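Local coordinates for protein ORF99 (Acidianus Filamentous Virus 1, PDB 3DF6) that is of unknown function but withstands heat and acid and belongs to the AcrID1 family, so it may be related to anti-CRISPR proteins, at residues C[12-17]-C[71-76]; C[23-28]-C[88-93]. The protein carries 2 engineered substitutions. All blocks are in the same frame, centred on the assembly; numbering follows the deposited sequence. Where two conformers were deposited one is given.

Contact 1 (C[12-17]-C[71-76]); sequences KVVDLF and KKLFVE. With CA (calcium ion), chain J.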
# COMPACT_ATOMS: atom_id res chain seq x y z
N LYS C 12 3.21 6.32 7.90
CA LYS C 12 4.38 5.46 7.79
C LYS C 12 4.57 4.84 6.39
O LYS C 12 5.72 4.74 5.91
CB LYS C 12 4.30 4.36 8.84
CG LYS C 12 5.51 3.44 8.89
CD LYS C 12 6.82 4.18 9.21
CE LYS C 12 7.93 3.17 9.49
NZ LYS C 12 9.25 3.79 9.85
N VAL C 13 3.48 4.39 5.77
CA VAL C 13 3.51 3.90 4.38
C VAL C 13 4.14 4.97 3.50
O VAL C 13 5.06 4.68 2.71
CB VAL C 13 2.10 3.46 3.86
CG1 VAL C 13 2.07 3.27 2.31
CG2 VAL C 13 1.63 2.17 4.57
N VAL C 14 3.67 6.21 3.64
CA VAL C 14 4.18 7.32 2.82
C VAL C 14 5.66 7.57 3.14
O VAL C 14 6.49 7.70 2.22
CB VAL C 14 3.27 8.61 2.96
CG1 VAL C 14 3.91 9.84 2.30
CG2 VAL C 14 1.91 8.35 2.35
N ASP C 15 6.01 7.58 4.43
CA ASP C 15 7.41 7.68 4.82
C ASP C 15 8.30 6.61 4.18
O ASP C 15 9.38 6.92 3.68
CB ASP C 15 7.54 7.62 6.34
CG ASP C 15 7.05 8.87 7.01
OD1 ASP C 15 6.97 9.91 6.32
OD2 ASP C 15 6.73 8.82 8.22
N LEU C 16 7.84 5.36 4.19
CA LEU C 16 8.60 4.23 3.66
C LEU C 16 8.73 4.33 2.14
O LEU C 16 9.75 3.92 1.54
CB LEU C 16 7.92 2.91 4.03
CG LEU C 16 8.08 2.44 5.47
CD1 LEU C 16 7.03 1.35 5.75
CD2 LEU C 16 9.49 1.91 5.74
N PHE C 17 7.69 4.84 1.52
CA PHE C 17 7.69 5.14 0.10
C PHE C 17 8.74 6.21 -0.22
O PHE C 17 9.55 6.02 -1.14
CB PHE C 17 6.28 5.54 -0.38
CG PHE C 17 6.27 6.23 -1.73
CD1 PHE C 17 6.59 5.52 -2.89
CD2 PHE C 17 5.99 7.59 -1.82
CE1 PHE C 17 6.61 6.15 -4.14
CE2 PHE C 17 5.99 8.25 -3.07
CZ PHE C 17 6.32 7.53 -4.23
N LYS C 71 10.07 11.41 -6.24
CA LYS C 71 8.95 10.64 -5.70
C LYS C 71 7.71 11.49 -5.86
O LYS C 71 7.74 12.68 -5.55
CB LYS C 71 9.15 10.30 -4.21
CG LYS C 71 10.22 9.26 -3.85
CD LYS C 71 9.70 7.84 -3.99
CE LYS C 71 10.80 6.79 -3.75
NZ LYS C 71 10.17 5.46 -3.99
N LYS C 72 6.64 10.89 -6.38
CA LYS C 72 5.37 11.61 -6.52
C LYS C 72 4.27 10.90 -5.74
O LYS C 72 4.12 9.67 -5.81
CB LYS C 72 4.93 11.75 -7.97
CG LYS C 72 5.88 12.63 -8.83
CD LYS C 72 5.28 12.77 -10.24
CE LYS C 72 6.08 13.71 -11.12
NZ LYS C 72 5.73 13.63 -12.61
N LEU C 73 3.52 11.70 -4.99
CA LEU C 73 2.42 11.23 -4.16
C LEU C 73 1.10 11.84 -4.61
O LEU C 73 0.96 13.06 -4.67
CB LEU C 73 2.69 11.60 -2.69
CG LEU C 73 1.72 10.99 -1.68
CD1 LEU C 73 2.06 9.47 -1.49
CD2 LEU C 73 1.72 11.76 -0.37
N PHE C 74 0.13 11.00 -4.94
CA PHE C 74 -1.20 11.47 -5.31
C PHE C 74 -2.16 11.14 -4.18
O PHE C 74 -2.25 9.98 -3.77
CB PHE C 74 -1.66 10.77 -6.59
CG PHE C 74 -0.81 11.05 -7.77
CD1 PHE C 74 -1.16 12.06 -8.66
CD2 PHE C 74 0.36 10.30 -8.01
CE1 PHE C 74 -0.38 12.33 -9.78
CE2 PHE C 74 1.16 10.58 -9.13
CZ PHE C 74 0.79 11.60 -10.02
N VAL C 75 -2.88 12.15 -3.68
CA VAL C 75 -3.85 11.95 -2.60
C VAL C 75 -5.20 12.44 -3.10
O VAL C 75 -5.37 13.60 -3.46
CB VAL C 75 -3.47 12.72 -1.29
CG1 VAL C 75 -4.48 12.41 -0.18
CG2 VAL C 75 -2.06 12.35 -0.82
N GLU C 76 -6.16 11.52 -3.15
CA GLU C 76 -7.51 11.85 -3.55
C GLU C 76 -8.37 12.02 -2.29
O GLU C 76 -8.42 11.12 -1.45
CB GLU C 76 -8.07 10.71 -4.41
CG GLU C 76 -9.40 11.01 -5.08
CD GLU C 76 -10.07 9.75 -5.65
OE1 GLU C 76 -9.52 8.65 -5.46
OE2 GLU C 76 -11.14 9.86 -6.28
CA CA J . 6.08 12.02 6.37
O HOH W 1 6.06 11.39 8.93
O HOH W 2 4.11 10.75 5.67
O HOH W 3 6.29 13.39 4.29
O HOH W 4 5.52 13.83 7.81
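Phe17 and Val14, on helix 3-18, pack onto Lys71 and Leu73 of strand 69-80 in a buried helix-on-sheet contact near the centre of the chain. It illustrates how a lysine can be accommodated in a largely apolar interior: its methylenes serve as hydrophobic surface while its ammonium group is held by several acceptors. Segments 12-17 and 71-76 run roughly antiparallel (157°), their axes approaching to 10.3 Å. Lys71 and Phe17 reach toward each other tip to tip. The lysine chain bends at chi2 (-83°), bringing CD over one face of the aromatic ring, 3.7 Å from the Phe17 centroid, in a CH-pi contact offset toward the rim. Beyond it, Lys71 NZ gives a weak hydrogen bond to Phe17 O at 3.0 Å, and the same nitrogen forms a salt bridge to Asp20 and a hydrogen bond to Asn94. Phe17 CZ also lies 3.5 Å from Lys72 O, an oblique approach. One helical turn earlier, Val14 and Leu73 cross at about a right angle, branch against branch, with Val14 CG1 4.0 Å from Leu73 CD2. Asp15, which does not touch the strand, binds a calcium ion through OD1 at 2.3 Å. Four waters join that ion's shell, and one also donates to Asp15 OD2, bridging metal and carboxylate. Around the contact, Leu73 touches Tyr63 and Ile90 of the flanking strands, Phe17 meets Phe25 edge-to-face, Val14 rests on Leu41 of helix 35-42, and Leu16 packs on Leu9 of the second subunit.

Contact 2 (C[23-28]-C[88-93]); sequences KEFEMK and LSIKGV. Engineered in segment 23-28: Met27 (natural residue Leu).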
# COMPACT_ATOMS: atom_id res chain seq x y z
N LYS C 23 8.81 0.93 -3.04
CA LYS C 23 9.24 1.56 -4.29
C LYS C 23 8.09 2.39 -4.88
O LYS C 23 8.30 3.55 -5.27
CB LYS C 23 9.66 0.50 -5.31
CG LYS C 23 10.65 -0.57 -4.81
CD LYS C 23 11.89 0.04 -4.22
CE LYS C 23 12.74 -1.03 -3.50
NZ LYS C 23 13.87 -0.41 -2.79
N GLU C 24 6.91 1.77 -5.00
CA GLU C 24 5.67 2.42 -5.47
C GLU C 24 4.49 1.74 -4.80
O GLU C 24 4.61 0.61 -4.32
CB GLU C 24 5.52 2.25 -7.00
CG GLU C 24 6.63 2.95 -7.80
CD GLU C 24 6.29 3.05 -9.26
OE1 GLU C 24 5.81 2.03 -9.81
OE2 GLU C 24 6.48 4.14 -9.86
N PHE C 25 3.34 2.39 -4.77
CA PHE C 25 2.17 1.77 -4.11
C PHE C 25 0.92 2.52 -4.52
O PHE C 25 1.00 3.62 -5.08
CB PHE C 25 2.31 1.78 -2.57
CG PHE C 25 2.04 3.15 -1.94
CD1 PHE C 25 0.77 3.47 -1.48
CD2 PHE C 25 3.05 4.11 -1.89
CE1 PHE C 25 0.52 4.76 -0.93
CE2 PHE C 25 2.79 5.40 -1.35
CZ PHE C 25 1.54 5.70 -0.87
N GLU C 26 -0.22 1.89 -4.27
CA GLU C 26 -1.51 2.56 -4.33
C GLU C 26 -2.41 1.90 -3.31
O GLU C 26 -2.29 0.70 -3.04
CB GLU C 26 -2.13 2.48 -5.73
CG GLU C 26 -2.45 1.09 -6.19
CD GLU C 26 -2.95 1.06 -7.64
OE1 GLU C 26 -3.38 2.12 -8.18
OE2 GLU C 26 -2.95 -0.05 -8.21
N MSE C 27 -3.31 2.66 -2.73
CA MSE C 27 -4.25 2.13 -1.75
C MSE C 27 -5.58 2.84 -1.96
O MSE C 27 -5.60 4.07 -2.13
CB MSE C 27 -3.80 2.40 -0.32
CG MSE C 27 -2.58 1.67 0.15
SE MSE C 27 -2.34 2.18 2.01
CE MSE C 27 -1.93 4.07 1.84
N LYS C 28 -6.65 2.07 -1.96
CA LYS C 28 -7.99 2.61 -1.98
C LYS C 28 -8.50 2.57 -0.55
O LYS C 28 -8.30 1.57 0.16
CB LYS C 28 -8.88 1.77 -2.90
CG LYS C 28 -10.28 2.32 -3.10
CD LYS C 28 -11.02 1.48 -4.13
CE LYS C 28 -12.36 2.13 -4.54
NZ LYS C 28 -13.28 2.16 -3.39
N LEU C 88 -9.68 9.04 -0.06
CA LEU C 88 -10.28 7.97 -0.85
C LEU C 88 -9.25 7.10 -1.54
O LEU C 88 -9.51 5.93 -1.82
CB LEU C 88 -11.25 8.55 -1.89
CG LEU C 88 -12.38 9.37 -1.25
CD1 LEU C 88 -13.08 10.16 -2.36
CD2 LEU C 88 -13.35 8.45 -0.54
N SER C 89 -8.09 7.68 -1.80
CA SER C 89 -6.96 6.98 -2.43
C SER C 89 -5.65 7.71 -2.16
O SER C 89 -5.65 8.94 -1.97
CB SER C 89 -7.18 6.86 -3.95
OG SER C 89 -6.18 6.04 -4.54
N ILE C 90 -4.56 6.94 -2.12
CA ILE C 90 -3.20 7.43 -2.04
C ILE C 90 -2.39 6.56 -3.04
O ILE C 90 -2.55 5.33 -3.07
CB ILE C 90 -2.59 7.30 -0.61
CG1 ILE C 90 -3.48 7.98 0.44
CG2 ILE C 90 -1.20 7.98 -0.58
CD1 ILE C 90 -3.02 7.82 1.96
N LYS C 91 -1.55 7.20 -3.85
CA LYS C 91 -0.71 6.51 -4.82
C LYS C 91 0.67 7.13 -4.85
O LYS C 91 0.81 8.37 -4.88
CB LYS C 91 -1.34 6.56 -6.21
CG LYS C 91 -0.54 5.84 -7.32
CD LYS C 91 -1.33 5.93 -8.65
CE LYS C 91 -0.59 5.32 -9.84
NZ LYS C 91 -0.09 3.94 -9.54
N GLY C 92 1.69 6.27 -4.84
CA GLY C 92 3.09 6.70 -4.83
C GLY C 92 3.76 6.16 -6.07
O GLY C 92 3.71 4.96 -6.33
N VAL C 93 4.40 7.05 -6.82
CA VAL C 93 5.00 6.73 -8.11
C VAL C 93 6.45 7.25 -8.12
O VAL C 93 6.75 8.28 -7.52
CB VAL C 93 4.11 7.42 -9.22
CG1 VAL C 93 4.85 7.72 -10.47
CG2 VAL C 93 2.88 6.55 -9.52
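Gly92 and Phe25 exchange two backbone hydrogen bonds, the shorter from Gly92 N to Phe25 O at 2.7 Å, and Met27 and Ile90 exchange two more, led by Met27 N to Ile90 O at 2.8 Å. These hydrogen-bonded pairs alternate with the non-hydrogen-bonded pairs Glu26-Lys91 and Lys28-Ser89, a regular antiparallel ladder in which successive residues face opposite sides of the sheet. At the corner where the chain turns into the strand, Glu24 OE2 comes 3.5 Å from Val93 CA and accepts a hydrogen bond from Asn94 N. On one face of the sheet, the Glu26 and Lys91 side chains lie side by side, their salt bridge long at 4.0 Å between OE1 and NZ. Glu26 of the second subunit brings another carboxylate close, which may raise the proton affinity of both. The other face is apolar. Phe25 takes the crowded position, CG between backbone N and carbonyl carbon (chi1 76°), and its ring lies against the bare backbone of Gly92, whose N sits 3.7 Å above the ring plane toward the rim. At the ring edge, Phe25 CZ touches Ile90 CG2 at 3.6 Å. Met27, an engineered residue modelled as selenomethionine, runs beside Ile90, with CE 3.9 Å from Ile90 CD1. Helix 3-18 covers this face through Val13 and Leu10, while strand 69-80 flanks strand 84-96; there Leu88 and Ser89 together lie opposite the single residue Glu76, a classic beta bulge. Along its other side, strand 25-34 pairs antiparallel with a strand of the second subunit, so the sheet continues across the dimer.

How the contacts relate
Contact 2 joins two strands of the sheet on which the helix of contact 1 packs: strands 69-80 and 84-96 are neighbours, so one segment of each contact lies side by side with one of the other, joined by backbone links such as Phe74 N to Lys91 O. Contact 1 is buried and relies on side chains, with little polar bonding between its two segments. Contact 2 is only partly buried and relies on main-chain hydrogen bonds, with Glu26, Lys28 and Lys91 on one face and its apolar residues on the face beneath helix 3-18. Phe17 CZ of contact 1 also packs near Val93 N of contact 2. Both contacts touch the second subunit, one through helix packing and the other through strand pairing.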